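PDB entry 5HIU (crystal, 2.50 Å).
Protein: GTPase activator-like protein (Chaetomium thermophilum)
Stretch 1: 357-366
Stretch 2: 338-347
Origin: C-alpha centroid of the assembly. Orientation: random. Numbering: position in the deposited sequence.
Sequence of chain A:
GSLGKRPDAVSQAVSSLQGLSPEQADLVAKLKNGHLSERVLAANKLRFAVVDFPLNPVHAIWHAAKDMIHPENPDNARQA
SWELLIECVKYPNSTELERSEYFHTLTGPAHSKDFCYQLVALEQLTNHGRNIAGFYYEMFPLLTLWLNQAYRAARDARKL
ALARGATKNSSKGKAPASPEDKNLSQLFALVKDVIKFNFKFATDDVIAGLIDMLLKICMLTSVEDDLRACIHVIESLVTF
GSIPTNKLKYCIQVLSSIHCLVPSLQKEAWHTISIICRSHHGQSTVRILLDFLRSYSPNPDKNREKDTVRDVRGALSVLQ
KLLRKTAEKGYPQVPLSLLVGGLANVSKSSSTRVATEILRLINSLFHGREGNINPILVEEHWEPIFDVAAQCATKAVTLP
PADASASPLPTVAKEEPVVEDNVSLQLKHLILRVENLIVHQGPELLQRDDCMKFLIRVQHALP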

# COMPACT_ATOMS: atom_id res chain seq x y z
N GLU A 357 22.60 -7.04 8.63
CA GLU A 357 21.48 -6.18 9.09
C GLU A 357 21.38 -6.13 10.61
O GLU A 357 21.40 -5.04 11.19
CB GLU A 357 20.13 -6.61 8.48
CG GLU A 357 20.02 -6.33 6.99
CD GLU A 357 20.32 -4.86 6.65
OE1 GLU A 357 19.42 -3.98 6.85
OE2 GLU A 357 21.45 -4.59 6.18
N ILE A 358 21.29 -7.30 11.24
CA ILE A 358 21.38 -7.39 12.71
C ILE A 358 22.41 -6.38 13.22
O ILE A 358 22.12 -5.58 14.10
CB ILE A 358 21.82 -8.78 13.20
CG1 ILE A 358 20.79 -9.86 12.83
CG2 ILE A 358 22.01 -8.75 14.72
CD1 ILE A 358 19.55 -9.90 13.71
N LEU A 359 23.61 -6.44 12.64
CA LEU A 359 24.68 -5.53 12.99
C LEU A 359 24.31 -4.09 12.67
O LEU A 359 24.52 -3.20 13.49
CB LEU A 359 25.98 -5.88 12.24
CG LEU A 359 26.80 -7.11 12.66
CD1 LEU A 359 28.14 -7.15 11.94
CD2 LEU A 359 27.02 -7.14 14.17
N ARG A 360 23.79 -3.84 11.48
CA ARG A 360 23.52 -2.46 11.04
C ARG A 360 22.56 -1.77 12.01
O ARG A 360 22.72 -0.60 12.32
CB ARG A 360 23.04 -2.39 9.58
CG ARG A 360 22.37 -1.06 9.19
CD ARG A 360 22.70 -0.51 7.81
NE ARG A 360 22.47 -1.50 6.74
CZ ARG A 360 23.37 -1.84 5.81
NH1 ARG A 360 24.57 -1.25 5.75
NH2 ARG A 360 23.06 -2.76 4.91
N LEU A 361 21.59 -2.53 12.50
CA LEU A 361 20.67 -2.05 13.53
C LEU A 361 21.47 -1.67 14.77
O LEU A 361 21.46 -0.51 15.20
CB LEU A 361 19.64 -3.14 13.86
CG LEU A 361 18.43 -2.72 14.69
CD1 LEU A 361 17.25 -3.62 14.38
CD2 LEU A 361 18.69 -2.69 16.19
N ILE A 362 22.20 -2.64 15.30
CA ILE A 362 23.00 -2.44 16.50
C ILE A 362 23.94 -1.25 16.28
O ILE A 362 24.08 -0.41 17.15
CB ILE A 362 23.77 -3.71 16.91
CG1 ILE A 362 22.79 -4.84 17.28
CG2 ILE A 362 24.68 -3.44 18.11
CD1 ILE A 362 23.45 -6.19 17.50
N ASN A 363 24.52 -1.14 15.10
CA ASN A 363 25.38 0.00 14.83
C ASN A 363 24.65 1.33 14.86
O ASN A 363 25.25 2.35 15.17
CB ASN A 363 26.09 -0.16 13.51
CG ASN A 363 27.40 -0.86 13.65
OD1 ASN A 363 28.23 -0.46 14.46
ND2 ASN A 363 27.61 -1.92 12.87
N SER A 364 23.37 1.33 14.53
CA SER A 364 22.60 2.56 14.57
C SER A 364 22.16 2.90 15.99
O SER A 364 21.80 4.05 16.27
CB SER A 364 21.37 2.46 13.68
OG SER A 364 20.51 1.47 14.20
N LEU A 365 22.16 1.90 16.87
CA LEU A 365 21.94 2.13 18.31
C LEU A 365 23.11 2.82 19.02
O LEU A 365 22.91 3.67 19.87
CB LEU A 365 21.64 0.83 19.01
CG LEU A 365 20.29 0.22 18.71
CD1 LEU A 365 20.17 -1.05 19.52
CD2 LEU A 365 19.13 1.17 19.02
N PHE A 366 24.34 2.43 18.69
CA PHE A 366 25.49 3.00 19.36
C PHE A 366 25.91 4.33 18.76
O PHE A 366 26.60 5.11 19.41
CB PHE A 366 26.66 2.02 19.34
CG PHE A 366 26.50 0.88 20.31
CD1 PHE A 366 26.92 1.02 21.62
CD2 PHE A 366 25.95 -0.31 19.90
CE1 PHE A 366 26.76 -0.02 22.52
CE2 PHE A 366 25.80 -1.36 20.79
CZ PHE A 366 26.20 -1.22 22.10
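Stretch 2 (338-347) LLVGGLANVS

Leu-343 lies at the apolar centre of the contact, with its CA-to-CB bond directed toward stretch 1 and its side chain set between Ile-358 and Leu-361. Its CD2 methyl touches both: it is 4.2 Å from CD1 of Ile-358 and 4.2 Å from CD1 of Leu-361, so a single methyl group bridges two residues one helical turn apart. Leu-343 has chi1 in the m well and chi2 at 149°, between wells. Ile-358, m at both chi1 and chi2, gives up more surface to the contact than any other residue of the two stretches, and its CD1 makes its closest contacts with Leu-343, Val-346 and Ser-347. That methyl lies 3.7 Å from CG1 of Val-346, the closest approach between the two stretches, and 4.0 Å from the backbone O of Leu-343.

From this centre the contact runs along both helices in opposite senses. Stretch 2 is helical from Leu-338 onward, as is stretch 1 from Glu-357 to Phe-366, and each helix begins earlier in the chain. Their N-to-C directions differ by 153°, with a signed crossing angle of -153°, so the packing is roughly antiparallel and later residues of one stretch meet earlier residues of the other. Thus Leu-361, t at chi1 and chi2, places CD2 4.3 Å from CD2 of Leu-339, and Leu-365, one turn on, brings CD1 to 4.4 Å from the same Leu-339 CD2. Leu-339, t at chi1 and p at chi2, therefore serves two leucines just as Leu-343 serves Ile-358 and Leu-361. The axes come no closer than 11.1 Å, and the helices meet mainly through branched side chains, with Ile-358 CD1 also resting near backbone atoms of stretch 2. Neither glycine of stretch 2, Gly-341 or Gly-342, takes part in the contact. The area buried is modest, 301 Å² summed over both sides.

At the other end of the contact the backbones draw nearest, with CA of Ile-358 6.9 Å from CA of Ser-347. Ser-347 points its CA-to-CB bond sideways; its backbone N, 4.3 Å from CD1 of Ile-358, is its closest atom to stretch 1 and is already spent within its own helix, donating to O of Leu-343 at 3.2 Å.

No hydrogen bond or salt bridge crosses between the stretches; several polar side chains outside the contact are paired within stretch 1 or elsewhere in the structure. Ser-364, chi1 p, folds back on its own helix, where its OG donates a very short hydrogen bond of 2.4 Å to O of Leu-361. Further from stretch 2, NH2 of Arg-360 forms a salt bridge with OE2 of Glu-357 at 2.7 Å; the hydrogen bond within it is weak, its N-H...acceptor angle being 129°. Asn-363 and Asn-345, both outside the contact, use their ND2 atoms in hydrogen bonds elsewhere in the structure. The side-chain contacts that join the two helices are aliphatic.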

# COMPACT_ATOMS: atom_id res chain seq x y z
N LEU A 338 13.25 -6.84 25.27
CA LEU A 338 12.52 -7.45 24.14
C LEU A 338 13.32 -7.41 22.84
O LEU A 338 13.55 -8.44 22.21
CB LEU A 338 11.19 -6.72 23.88
CG LEU A 338 9.90 -7.05 24.65
CD1 LEU A 338 9.62 -8.53 24.51
CD2 LEU A 338 9.93 -6.63 26.11
N LEU A 339 13.74 -6.22 22.45
CA LEU A 339 14.46 -6.06 21.19
C LEU A 339 15.57 -7.08 21.13
O LEU A 339 15.67 -7.84 20.18
CB LEU A 339 15.04 -4.65 21.05
CG LEU A 339 15.70 -4.37 19.69
CD1 LEU A 339 14.74 -4.62 18.54
CD2 LEU A 339 16.21 -2.93 19.65
N VAL A 340 16.39 -7.10 22.17
CA VAL A 340 17.55 -7.98 22.24
C VAL A 340 17.10 -9.43 22.29
O VAL A 340 17.71 -10.29 21.66
CB VAL A 340 18.44 -7.62 23.44
CG1 VAL A 340 19.64 -8.55 23.54
CG2 VAL A 340 18.92 -6.19 23.31
N GLY A 341 16.02 -9.70 23.02
CA GLY A 341 15.41 -11.02 23.04
C GLY A 341 15.06 -11.46 21.64
O GLY A 341 15.38 -12.59 21.23
N GLY A 342 14.42 -10.56 20.89
CA GLY A 342 14.09 -10.79 19.49
C GLY A 342 15.32 -10.96 18.61
O GLY A 342 15.36 -11.84 17.76
N LEU A 343 16.33 -10.12 18.82
CA LEU A 343 17.51 -10.13 17.97
C LEU A 343 18.33 -11.41 18.10
O LEU A 343 19.04 -11.80 17.16
CB LEU A 343 18.41 -8.94 18.30
CG LEU A 343 17.89 -7.53 17.99
CD1 LEU A 343 18.45 -6.54 19.00
CD2 LEU A 343 18.24 -7.10 16.57
N ALA A 344 18.26 -12.04 19.26
CA ALA A 344 19.07 -13.23 19.53
C ALA A 344 18.63 -14.38 18.64
O ALA A 344 19.41 -14.90 17.83
CB ALA A 344 18.99 -13.62 21.00
N ASN A 345 17.35 -14.75 18.78
CA ASN A 345 16.71 -15.74 17.93
C ASN A 345 17.27 -15.68 16.52
O ASN A 345 17.83 -16.65 16.02
CB ASN A 345 15.19 -15.50 17.88
CG ASN A 345 14.45 -16.13 19.05
OD1 ASN A 345 15.01 -16.91 19.83
ND2 ASN A 345 13.17 -15.80 19.16
N VAL A 346 17.16 -14.49 15.92
CA VAL A 346 17.46 -14.31 14.52
C VAL A 346 18.92 -14.57 14.20
O VAL A 346 19.21 -15.28 13.24
CB VAL A 346 17.13 -12.89 14.03
CG1 VAL A 346 17.45 -12.74 12.54
CG2 VAL A 346 15.66 -12.56 14.30
N SER A 347 19.82 -14.00 15.00
CA SER A 347 21.27 -14.05 14.69
C SER A 347 21.84 -15.46 14.46
O SER A 347 22.90 -15.60 13.85
CB SER A 347 22.09 -13.38 15.79
OG SER A 347 23.44 -13.25 15.38